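Local coordinates for laccase (Botrytis aclada, PDB 3SQR), which oxidises phenolic compounds with molecular oxygen as electron acceptor, reducing the oxygen to water at a copper cluster, and probably serves in lignin degradation and detoxification, at residues H111-L116 and G150-Y155; N119-H124 and Y167-S172; G163-H168 and G181-N186; N290-I295 and G308-V313. All blocks are in the same frame, centred on the assembly; numbering follows the deposited sequence.

Contact 1: H111-L116 and G150-Y155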
# COMPACT_ATOMS: atom_id res chain seq x y z
N HIS A 111 -7.17 18.63 3.23
CA HIS A 111 -6.73 19.67 2.31
C HIS A 111 -5.31 19.44 1.93
O HIS A 111 -4.43 19.56 2.79
CB HIS A 111 -6.84 21.06 2.94
CG HIS A 111 -8.15 21.32 3.60
ND1 HIS A 111 -9.25 21.77 2.91
CD2 HIS A 111 -8.53 21.23 4.90
CE1 HIS A 111 -10.26 21.92 3.75
NE2 HIS A 111 -9.85 21.61 4.97
N VAL A 112 -5.07 19.09 0.66
CA VAL A 112 -3.75 18.74 0.19
C VAL A 112 -3.27 19.84 -0.72
O VAL A 112 -3.78 19.99 -1.84
CB VAL A 112 -3.68 17.42 -0.55
CG1 VAL A 112 -2.26 17.14 -1.01
CG2 VAL A 112 -4.13 16.25 0.45
N THR A 113 -2.23 20.52 -0.27
CA THR A 113 -1.61 21.58 -1.09
C THR A 113 -0.31 21.11 -1.63
O THR A 113 0.55 20.58 -0.89
CB THR A 113 -1.38 22.85 -0.24
OG1 THR A 113 -2.64 23.33 0.31
CG2 THR A 113 -0.66 23.95 -1.11
N ASN A 114 -0.15 21.21 -2.96
CA ASN A 114 1.07 20.83 -3.60
C ASN A 114 2.05 21.96 -3.55
O ASN A 114 1.98 22.87 -4.34
CB ASN A 114 0.87 20.43 -5.09
CG ASN A 114 2.11 19.97 -5.71
OD1 ASN A 114 3.16 19.85 -5.06
ND2 ASN A 114 2.02 19.59 -7.03
N ASN A 115 3.01 21.85 -2.66
CA ASN A 115 4.10 22.82 -2.58
C ASN A 115 5.42 22.38 -3.19
O ASN A 115 6.49 22.93 -2.86
CB ASN A 115 4.26 23.31 -1.14
CG ASN A 115 3.12 24.17 -0.72
OD1 ASN A 115 2.73 25.14 -1.43
ND2 ASN A 115 2.48 23.80 0.41
N LEU A 116 5.37 21.40 -4.09
CA LEU A 116 6.48 21.07 -4.93
C LEU A 116 6.44 22.09 -6.07
O LEU A 116 5.36 22.61 -6.39
CB LEU A 116 6.34 19.67 -5.52
CG LEU A 116 6.25 18.57 -4.45
CD1 LEU A 116 5.88 17.29 -5.27
CD2 LEU A 116 7.52 18.45 -3.60
N GLY A 150 1.37 24.52 -6.29
CA GLY A 150 0.67 25.66 -5.68
C GLY A 150 -0.83 25.50 -5.56
O GLY A 150 -1.46 26.30 -4.90
N ASP A 151 -1.44 24.46 -6.18
CA ASP A 151 -2.83 24.26 -6.04
C ASP A 151 -3.10 23.38 -4.78
O ASP A 151 -2.19 22.72 -4.26
CB ASP A 151 -3.38 23.60 -7.29
CG ASP A 151 -4.86 23.72 -7.40
OD1 ASP A 151 -5.47 24.53 -6.67
OD2 ASP A 151 -5.46 23.00 -8.26
N THR A 152 -4.35 23.39 -4.38
CA THR A 152 -4.91 22.60 -3.30
C THR A 152 -6.10 21.78 -3.78
O THR A 152 -6.96 22.29 -4.52
CB THR A 152 -5.30 23.49 -2.10
OG1 THR A 152 -4.11 24.18 -1.66
CG2 THR A 152 -5.93 22.62 -0.94
N LEU A 153 -6.16 20.53 -3.30
CA LEU A 153 -7.31 19.70 -3.53
C LEU A 153 -7.69 19.19 -2.19
O LEU A 153 -6.84 18.64 -1.53
CB LEU A 153 -6.98 18.52 -4.41
CG LEU A 153 -8.13 17.56 -4.67
CD1 LEU A 153 -9.49 18.21 -5.14
CD2 LEU A 153 -7.61 16.47 -5.65
N THR A 154 -8.97 19.36 -1.87
CA THR A 154 -9.54 18.84 -0.59
C THR A 154 -10.20 17.49 -0.84
O THR A 154 -11.24 17.38 -1.45
CB THR A 154 -10.50 19.84 0.02
OG1 THR A 154 -9.79 21.08 0.24
CG2 THR A 154 -11.09 19.28 1.39
N TYR A 155 -9.60 16.46 -0.27
CA TYR A 155 -10.15 15.13 -0.36
C TYR A 155 -11.16 14.96 0.75
O TYR A 155 -10.93 15.38 1.87
CB TYR A 155 -9.05 14.09 -0.26
CG TYR A 155 -8.04 14.09 -1.41
CD1 TYR A 155 -6.97 15.00 -1.49
CD2 TYR A 155 -8.16 13.19 -2.44
CE1 TYR A 155 -6.06 14.97 -2.51
CE2 TYR A 155 -7.28 13.15 -3.44
CZ TYR A 155 -6.22 14.03 -3.52
OH TYR A 155 -5.32 13.92 -4.57
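H111 presents the edge of its imidazole to T154 across an antiparallel strand pair, 107-114 with 152-158, at one border of a sheet in the first cupredoxin domain; ND1 is 2.8 Å from T154 OG1, and the hydroxyl lies near the ring plane. W71 stacks on the same ring and NE2 bonds to E69, so each ring nitrogen has a partner, ND1 in the T154 hydroxyl and NE2 in E69. The second flat group, the Y155 phenol, takes L153 CG over one face toward its rim, while V112 CG2 meets it obliquely at 3.7 Å from Y155 CD1. The side chain of W125 meets this ring edge-to-face, and Y155 OH bonds to Q144 and to the backbone N of I123.

H111, T113, T152 and T154 line one face of the pair. There the T113 and T152 side chains cross at a slant and their OG1 atoms hydrogen-bond at 2.6 Å; in both threonines OG1 stands anti to the carbonyl carbon (chi1 -58° and -59°). V112 and L153 form the hydrogen-bonded pair, their side chains turned to the other face. V112 N donates to L153 O at 2.9 Å, and L153 N answers to V112 O.

Beyond T152 the pairing continues into loop: N114 N reaches D151 O at 2.9 Å, and G150 N reaches N114 O at 2.6 Å. The N114 side chain then closes an Asx turn, its OD1 accepting from L116 N at 2.9 Å, while its ND2 bonds to the carbonyls of N119 and I147.

Contact 2: N119-H124 and Y167-S172. With CU (copper (II) ion), chain F; CU (copper (II) ion), chain E; NAG (2-acetamido-2-deoxy-beta-D-glucopyranose), chain B; NAG (2-acetamido-2-deoxy-beta-D-glucopyranose), chain H.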
# COMPACT_ATOMS: atom_id res chain seq x y z
N ASN A 119 6.64 18.98 -9.87
CA ASN A 119 5.78 17.81 -10.08
C ASN A 119 4.36 18.19 -9.73
O ASN A 119 4.15 18.94 -8.75
CB ASN A 119 6.10 16.62 -9.12
CG ASN A 119 7.34 15.86 -9.39
OD1 ASN A 119 7.69 15.03 -8.59
ND2 ASN A 119 8.03 16.09 -10.51
N GLY A 120 3.39 17.66 -10.45
CA GLY A 120 2.05 17.48 -9.93
C GLY A 120 2.14 16.51 -8.74
O GLY A 120 3.16 15.94 -8.48
N THR A 121 1.00 16.28 -8.11
CA THR A 121 0.93 15.22 -7.11
C THR A 121 -0.54 14.79 -7.01
O THR A 121 -1.44 15.43 -7.48
CB THR A 121 1.50 15.66 -5.78
OG1 THR A 121 1.75 14.49 -4.96
CG2 THR A 121 0.55 16.62 -5.03
N SER A 122 -0.80 13.72 -6.29
CA SER A 122 -2.12 13.16 -6.23
C SER A 122 -2.02 12.14 -5.13
O SER A 122 -1.16 11.28 -5.22
CB SER A 122 -2.41 12.39 -7.50
OG SER A 122 -3.76 12.01 -7.46
N ILE A 123 -2.89 12.22 -4.14
CA ILE A 123 -2.71 11.43 -2.92
C ILE A 123 -3.78 10.40 -2.83
O ILE A 123 -4.97 10.74 -2.85
CB ILE A 123 -2.77 12.30 -1.67
CG1 ILE A 123 -1.84 13.48 -1.80
CG2 ILE A 123 -2.42 11.45 -0.36
CD1 ILE A 123 -0.42 13.25 -2.21
N HIS A 124 -3.34 9.14 -2.69
CA HIS A 124 -4.18 7.99 -2.56
C HIS A 124 -4.20 7.49 -1.08
O HIS A 124 -3.24 7.52 -0.37
CB HIS A 124 -3.70 6.88 -3.49
CG HIS A 124 -4.37 5.56 -3.25
ND1 HIS A 124 -5.71 5.37 -3.49
CD2 HIS A 124 -3.86 4.36 -2.88
CE1 HIS A 124 -6.03 4.12 -3.16
NE2 HIS A 124 -4.92 3.48 -2.82
N TYR A 167 -1.37 6.42 3.57
CA TYR A 167 -1.73 7.27 2.41
C TYR A 167 -0.44 7.58 1.73
O TYR A 167 0.62 7.69 2.37
CB TYR A 167 -2.48 8.53 2.84
CG TYR A 167 -1.71 9.46 3.73
CD1 TYR A 167 -1.59 9.24 5.07
CD2 TYR A 167 -1.13 10.62 3.22
CE1 TYR A 167 -0.88 10.14 5.90
CE2 TYR A 167 -0.44 11.50 4.03
CZ TYR A 167 -0.30 11.24 5.38
OH TYR A 167 0.40 12.11 6.13
N HIS A 168 -0.49 7.80 0.40
CA HIS A 168 0.74 8.04 -0.28
C HIS A 168 0.48 8.69 -1.60
O HIS A 168 -0.58 8.54 -2.14
CB HIS A 168 1.55 6.78 -0.50
CG HIS A 168 0.85 5.68 -1.25
ND1 HIS A 168 0.83 5.60 -2.63
CD2 HIS A 168 0.23 4.56 -0.80
CE1 HIS A 168 0.18 4.50 -2.99
NE2 HIS A 168 -0.16 3.83 -1.89
N SER A 169 1.47 9.36 -2.11
CA SER A 169 1.29 9.84 -3.49
C SER A 169 1.11 8.67 -4.44
O SER A 169 1.77 7.65 -4.30
CB SER A 169 2.47 10.66 -3.95
OG SER A 169 2.32 10.95 -5.34
N HIS A 170 0.20 8.83 -5.40
CA HIS A 170 0.05 7.86 -6.43
C HIS A 170 0.47 8.52 -7.77
O HIS A 170 0.20 8.02 -8.83
CB HIS A 170 -1.38 7.37 -6.49
CG HIS A 170 -1.51 5.93 -6.83
ND1 HIS A 170 -1.00 5.38 -7.97
CD2 HIS A 170 -2.08 4.89 -6.14
CE1 HIS A 170 -1.29 4.09 -8.01
NE2 HIS A 170 -1.92 3.76 -6.90
N PHE A 171 1.28 9.56 -7.67
CA PHE A 171 1.77 10.29 -8.83
C PHE A 171 3.20 9.84 -9.06
O PHE A 171 4.14 10.15 -8.28
CB PHE A 171 1.70 11.77 -8.57
CG PHE A 171 2.21 12.62 -9.69
CD1 PHE A 171 3.56 12.86 -9.80
CD2 PHE A 171 1.33 13.19 -10.56
CE1 PHE A 171 4.05 13.66 -10.81
CE2 PHE A 171 1.79 14.01 -11.61
CZ PHE A 171 3.16 14.22 -11.72
N SER A 172 3.36 8.98 -10.05
CA SER A 172 4.67 8.51 -10.44
C SER A 172 5.42 7.95 -9.20
O SER A 172 4.78 7.25 -8.38
CB SER A 172 5.45 9.62 -11.25
OG SER A 172 6.76 9.15 -11.60
CU CU F . -0.76 1.93 -2.06
CU CU E . -2.63 1.93 -6.26
C1 NAG B . 9.23 15.38 -10.80
C2 NAG B . 9.59 15.00 -12.21
C3 NAG B . 10.91 14.27 -12.43
C4 NAG B . 11.98 15.10 -11.77
C5 NAG B . 11.57 15.47 -10.33
C6 NAG B . 12.48 16.51 -9.71
C7 NAG B . 7.41 14.93 -13.37
C8 NAG B . 6.46 13.98 -14.05
N2 NAG B . 8.51 14.33 -12.90
O3 NAG B . 11.08 14.10 -13.83
O4 NAG B . 13.20 14.41 -11.67
O5 NAG B . 10.30 16.07 -10.26
O6 NAG B . 12.40 16.39 -8.30
O7 NAG B . 7.14 16.13 -13.31
C1 NAG H . 12.82 19.79 -5.32
C2 NAG H . 12.48 19.98 -6.77
C3 NAG H . 13.71 19.72 -7.61
C4 NAG H . 14.89 20.58 -7.17
C5 NAG H . 15.07 20.36 -5.68
C6 NAG H . 16.23 21.22 -5.17
C7 NAG H . 10.28 19.17 -7.33
C8 NAG H . 9.51 17.94 -7.68
N2 NAG H . 11.53 18.96 -7.14
O3 NAG H . 13.37 19.92 -8.95
O4 NAG H . 16.05 20.12 -7.86
O5 NAG H . 13.87 20.72 -5.03
O6 NAG H . 15.85 22.58 -5.31
O7 NAG H . 9.74 20.25 -7.22
O HOH W 1 -1.40 2.24 -4.60
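H124, H168 and H170 bring their imidazoles together as an aromatic cluster, H124 and H168 on adjoining antiparallel strands and H170 just past the end of the second; H168 and H170 form one of the His-X-His motifs typical of multicopper oxidases. H168 NE2 binds one copper at 2.0 Å, a site completed by H126 and H527. H170 NE2 binds a second copper at 2.1 Å, together with a water, H468 and H525. H124 probably serves the type 2 copper and the other two the type 3 pair.

The edge of H124 is turned to the face of H168, planes 74° apart, and the edge of H170 to the face of H124.

In the second shell, H168 ND1 donates to S169 O at 2.8 Å with the acceptor in the ring plane, which fixes the imidazole's rotation, while H124 ND1 bonds to D137 O. H124 and H168 exchange backbone bonds as a hydrogen-bonded pair, and H170 N donates to S122 O at 2.8 Å.

Farther out, S169 OG accepts from F171 N in an ST turn and also bonds to Q174. With CG anti to the backbone N (chi1 179°), the F171 ring is laid against G120, whose CA makes a CH-pi contact. N119, the residue before G120, carries a glycan through ND2. On the aromatic face, G120 O sits 3.3 Å above the F171 ring plane, over its centre.

Contact 3: G163-H168 and G181-N186. With CU (copper (II) ion), chain F.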
# COMPACT_ATOMS: atom_id res chain seq x y z
N GLY A 163 -8.76 -0.22 10.83
CA GLY A 163 -7.50 -0.92 10.89
C GLY A 163 -6.35 -0.02 10.44
O GLY A 163 -6.36 1.19 10.64
N THR A 164 -5.35 -0.67 9.91
CA THR A 164 -4.10 -0.05 9.52
C THR A 164 -3.98 0.12 8.03
O THR A 164 -4.04 -0.84 7.25
CB THR A 164 -2.94 -0.97 9.96
OG1 THR A 164 -3.02 -1.18 11.37
CG2 THR A 164 -1.60 -0.36 9.60
N THR A 165 -3.71 1.34 7.66
CA THR A 165 -3.31 1.58 6.29
C THR A 165 -2.40 2.79 6.25
O THR A 165 -1.81 3.19 7.26
CB THR A 165 -4.50 1.61 5.30
OG1 THR A 165 -3.96 1.47 3.99
CG2 THR A 165 -5.36 2.90 5.45
N TRP A 166 -2.26 3.33 5.04
CA TRP A 166 -1.31 4.38 4.81
C TRP A 166 -1.87 5.21 3.68
O TRP A 166 -2.73 4.75 2.96
CB TRP A 166 0.07 3.83 4.48
CG TRP A 166 0.22 2.89 3.30
CD1 TRP A 166 -0.51 1.74 3.02
CD2 TRP A 166 1.23 2.96 2.29
NE1 TRP A 166 0.03 1.11 1.91
CE2 TRP A 166 1.06 1.85 1.43
CE3 TRP A 166 2.24 3.87 2.01
CZ2 TRP A 166 1.86 1.67 0.28
CZ3 TRP A 166 3.07 3.69 0.91
CH2 TRP A 166 2.87 2.60 0.04
N TYR A 167 -1.37 6.42 3.57
CA TYR A 167 -1.73 7.27 2.41
C TYR A 167 -0.44 7.58 1.73
O TYR A 167 0.62 7.69 2.37
CB TYR A 167 -2.48 8.53 2.84
CG TYR A 167 -1.71 9.46 3.73
CD1 TYR A 167 -1.59 9.24 5.07
CD2 TYR A 167 -1.13 10.62 3.22
CE1 TYR A 167 -0.88 10.14 5.90
CE2 TYR A 167 -0.44 11.50 4.03
CZ TYR A 167 -0.30 11.24 5.38
OH TYR A 167 0.40 12.11 6.13
N HIS A 168 -0.49 7.80 0.40
CA HIS A 168 0.74 8.04 -0.28
C HIS A 168 0.48 8.69 -1.60
O HIS A 168 -0.58 8.54 -2.14
CB HIS A 168 1.55 6.78 -0.50
CG HIS A 168 0.85 5.68 -1.25
ND1 HIS A 168 0.83 5.60 -2.63
CD2 HIS A 168 0.23 4.56 -0.80
CE1 HIS A 168 0.18 4.50 -2.99
NE2 HIS A 168 -0.16 3.83 -1.89
N GLY A 181 2.39 8.41 4.56
CA GLY A 181 2.18 8.53 6.00
C GLY A 181 1.19 7.49 6.43
O GLY A 181 0.61 6.77 5.58
N PRO A 182 1.04 7.32 7.75
CA PRO A 182 0.14 6.32 8.25
C PRO A 182 -1.29 6.84 8.30
O PRO A 182 -1.52 8.00 8.62
CB PRO A 182 0.66 6.06 9.65
CG PRO A 182 1.29 7.34 10.10
CD PRO A 182 1.77 8.03 8.81
N LEU A 183 -2.26 5.96 8.02
CA LEU A 183 -3.64 6.25 8.20
C LEU A 183 -4.23 5.14 9.04
O LEU A 183 -4.32 4.01 8.57
CB LEU A 183 -4.30 6.28 6.82
CG LEU A 183 -5.83 6.41 6.75
CD1 LEU A 183 -6.46 7.49 7.54
CD2 LEU A 183 -6.20 6.63 5.22
N ILE A 184 -4.55 5.45 10.27
CA ILE A 184 -5.00 4.49 11.28
C ILE A 184 -6.42 4.81 11.59
O ILE A 184 -6.73 5.97 11.93
CB ILE A 184 -4.15 4.57 12.54
CG1 ILE A 184 -2.76 4.06 12.22
CG2 ILE A 184 -4.69 3.65 13.58
CD1 ILE A 184 -1.73 4.25 13.39
N ILE A 185 -7.29 3.83 11.43
CA ILE A 185 -8.70 4.00 11.71
C ILE A 185 -9.04 3.06 12.88
O ILE A 185 -8.96 1.86 12.77
CB ILE A 185 -9.60 3.75 10.48
CG1 ILE A 185 -9.12 4.61 9.27
CG2 ILE A 185 -11.09 4.03 10.82
CD1 ILE A 185 -9.48 3.95 7.88
N ASN A 186 -9.38 3.67 14.01
CA ASN A 186 -9.69 2.85 15.18
C ASN A 186 -11.01 2.20 15.04
O ASN A 186 -11.94 2.67 14.38
CB ASN A 186 -9.53 3.61 16.47
CG ASN A 186 -8.06 3.89 16.77
OD1 ASN A 186 -7.22 2.97 16.96
ND2 ASN A 186 -7.76 5.13 16.75
CU CU F . -0.76 1.93 -2.06
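The Y167 ring lies flat across the backbone of G181, with G181 N 3.9 Å above the ring plane and over its centre. CG stands between the backbone N and the carbonyl carbon (chi1 62°), a torsion that folds the phenol back over the neighbouring strand; the missing side chain at G181 leaves room for it. P182 O comes to the ring edge, in plane, 3.5 Å from Y167 CE1, and the hydroxyl bonds to P98 O.

T165 and L183 lie side by side on the same face, pointing the same way. The methyl of T165 does the touching, CG2 being 3.8 Å from L183 CG, while OG1 turns to H126 O. W166 is directed away from the partner strand, although its CB rests 3.2 Å from G181 O. Its indole instead takes H168 CD2 over one face, stacks with H126, and brings CZ2 to 3.5 Å from the copper bound by H168.

The backbones of strands 163-169 and 180-186 form a hairpin, joined by paired bonds at G163 with I185, T165 with L183, and Y167 with G181. The bond from L183 N to T165 O is nearly straight at the hydrogen but meets T165 O from above the carbonyl plane (C=O...N 117°). T165 O and L183 O, two acceptors, lie 2.9 Å apart here. The chemistry thus divides: backbone bonds unite the hairpin, whereas the W166 indole, with H168, lies against the copper, probably of the type 3 pair.

Contact 4: N290-I295 and G308-V313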
# COMPACT_ATOMS: atom_id res chain seq x y z
N ASN A 290 -5.19 -8.47 8.27
CA ASN A 290 -4.44 -8.25 7.10
C ASN A 290 -5.05 -7.10 6.32
O ASN A 290 -6.24 -7.00 6.20
CB ASN A 290 -4.25 -9.52 6.28
CG ASN A 290 -5.53 -10.19 5.74
OD1 ASN A 290 -6.64 -9.60 5.59
ND2 ASN A 290 -5.35 -11.41 5.35
N ASP A 291 -4.19 -6.21 5.86
CA ASP A 291 -4.68 -4.97 5.31
C ASP A 291 -5.79 -4.39 6.19
O ASP A 291 -5.52 -4.17 7.35
CB ASP A 291 -5.09 -5.24 3.86
CG ASP A 291 -3.90 -5.74 3.01
OD1 ASP A 291 -2.74 -5.76 3.51
OD2 ASP A 291 -4.14 -6.11 1.82
N LEU A 292 -7.00 -4.07 5.66
CA LEU A 292 -8.09 -3.52 6.47
C LEU A 292 -9.18 -4.55 6.78
O LEU A 292 -10.33 -4.20 7.00
CB LEU A 292 -8.68 -2.26 5.85
CG LEU A 292 -7.74 -1.04 5.86
CD1 LEU A 292 -8.10 -0.05 4.66
CD2 LEU A 292 -7.84 -0.31 7.15
N VAL A 293 -8.72 -5.79 6.93
CA VAL A 293 -9.65 -6.91 7.25
C VAL A 293 -9.12 -7.69 8.44
O VAL A 293 -8.08 -8.38 8.37
CB VAL A 293 -9.74 -7.80 6.07
CG1 VAL A 293 -10.68 -9.02 6.32
CG2 VAL A 293 -10.21 -7.02 4.78
N PRO A 294 -9.87 -7.63 9.53
CA PRO A 294 -9.55 -8.45 10.68
C PRO A 294 -9.66 -9.94 10.37
O PRO A 294 -10.55 -10.37 9.66
CB PRO A 294 -10.62 -7.99 11.68
CG PRO A 294 -10.93 -6.63 11.30
CD PRO A 294 -10.98 -6.72 9.85
N ILE A 295 -8.70 -10.72 10.88
CA ILE A 295 -8.65 -12.14 10.61
C ILE A 295 -8.70 -12.89 11.93
O ILE A 295 -8.45 -12.34 12.97
CB ILE A 295 -7.38 -12.58 9.81
CG1 ILE A 295 -6.09 -12.28 10.57
CG2 ILE A 295 -7.33 -11.84 8.40
CD1 ILE A 295 -4.82 -13.00 9.97
N GLY A 308 2.81 -2.63 0.14
CA GLY A 308 1.46 -2.10 0.28
C GLY A 308 0.58 -2.93 1.19
O GLY A 308 -0.48 -2.41 1.62
N GLN A 309 1.03 -4.14 1.53
CA GLN A 309 0.39 -4.95 2.53
C GLN A 309 0.60 -4.41 3.95
O GLN A 309 1.65 -3.81 4.25
CB GLN A 309 0.88 -6.38 2.47
CG GLN A 309 0.41 -7.10 1.29
CD GLN A 309 0.67 -8.59 1.34
OE1 GLN A 309 1.70 -9.01 1.87
NE2 GLN A 309 -0.18 -9.36 0.70
N ARG A 310 -0.42 -4.65 4.82
CA ARG A 310 -0.39 -4.32 6.21
C ARG A 310 -0.71 -5.56 6.92
O ARG A 310 -1.43 -6.39 6.40
CB ARG A 310 -1.41 -3.24 6.63
CG ARG A 310 -1.08 -1.89 6.07
CD ARG A 310 -1.56 -1.74 4.67
NE ARG A 310 -3.00 -1.65 4.64
CZ ARG A 310 -3.76 -1.95 3.58
NH1 ARG A 310 -3.25 -2.46 2.49
NH2 ARG A 310 -5.07 -1.76 3.67
N TYR A 311 -0.13 -5.69 8.11
CA TYR A 311 -0.59 -6.67 9.08
C TYR A 311 -0.64 -6.00 10.40
O TYR A 311 0.26 -5.21 10.77
CB TYR A 311 0.36 -7.84 9.13
CG TYR A 311 0.24 -8.78 7.98
CD1 TYR A 311 -0.75 -9.76 7.94
CD2 TYR A 311 1.09 -8.68 6.90
CE1 TYR A 311 -0.84 -10.62 6.90
CE2 TYR A 311 1.02 -9.56 5.84
CZ TYR A 311 0.05 -10.52 5.84
OH TYR A 311 -0.03 -11.37 4.82
N ASP A 312 -1.62 -6.40 11.19
CA ASP A 312 -1.69 -5.99 12.56
C ASP A 312 -1.34 -7.27 13.32
O ASP A 312 -1.87 -8.35 13.02
CB ASP A 312 -3.06 -5.54 13.00
CG ASP A 312 -3.45 -4.18 12.49
OD1 ASP A 312 -3.77 -4.14 11.33
OD2 ASP A 312 -3.44 -3.18 13.25
N VAL A 313 -0.40 -7.11 14.23
CA VAL A 313 -0.00 -8.21 15.14
C VAL A 313 -0.01 -7.75 16.58
O VAL A 313 0.24 -6.63 16.92
CB VAL A 313 1.39 -8.76 14.74
CG1 VAL A 313 1.41 -9.17 13.26
CG2 VAL A 313 2.49 -7.66 15.03
O HOH W 2 -3.26 -5.18 8.79
O HOH W 3 -6.07 -3.59 9.88
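D291 and R310 carry this contact, where the type II' turn N290-V293, linking strands 285-290 and 293-300 into a beta hairpin, meets the start of strand 310-316 in the second cupredoxin domain.

The charged groups stack rather than bond in plane. The D291 carboxylate and the R310 guanidinium are almost parallel, 3° apart, with D291 CB 3.3 Å above one guanidinium face. D291 OD1 lies 3.5 Å from R310 NH1, a salt bridge of charge alone, since no N-H is aimed at the oxygen. The bends of the arginine chain at chi2 and chi3 (82° and 71°) curl this group back over D291. Each ion also has an outside partner of opposite charge, R499 for D291 and D500 for R310.

Among hydrogen bonds, D291 N donates to R310 O at 2.8 Å, from well above the carbonyl plane, and D291 OD1 takes R310 N at 2.9 Å. R310 NH1 reaches G308 O in the guanidinium plane, and NE bonds to T164 O.

Carbon packing adds to this: L292 CG lies at the guanidinium edge, 3.5 Å from R310 NH2, and elsewhere N290 CB meets the Y311 ring obliquely.

Two waters lie between D291 O and D312 OD1, within hydrogen-bonding distance of both, though each has more acceptors in reach than protons to give. One of them is 2.7 Å from D291 O and 2.8 Å from D312 OD1.

How the contacts relate
Contacts 1, 2 and 3 belong to the first cupredoxin domain and contact 4 to the second. Along the chain, contacts 1 and 2 alternate their segments, contact 3 opens on the strand where contact 2 ends, and contact 4 follows later. Contact 1 lies in one sheet; contacts 2 and 3 share strand 163-169 in another, with centres about 16 Å apart. Contacts 1 and 2 touch, their centres about 11 Å apart, as do contacts 3 and 4. Contacts 1 and 4 are the farthest apart, about 29 Å between centres. Between contacts 3 and 4, T164 O and R310 NE, probably hydrogen-bonded, link the first and second domains beside the copper ligands.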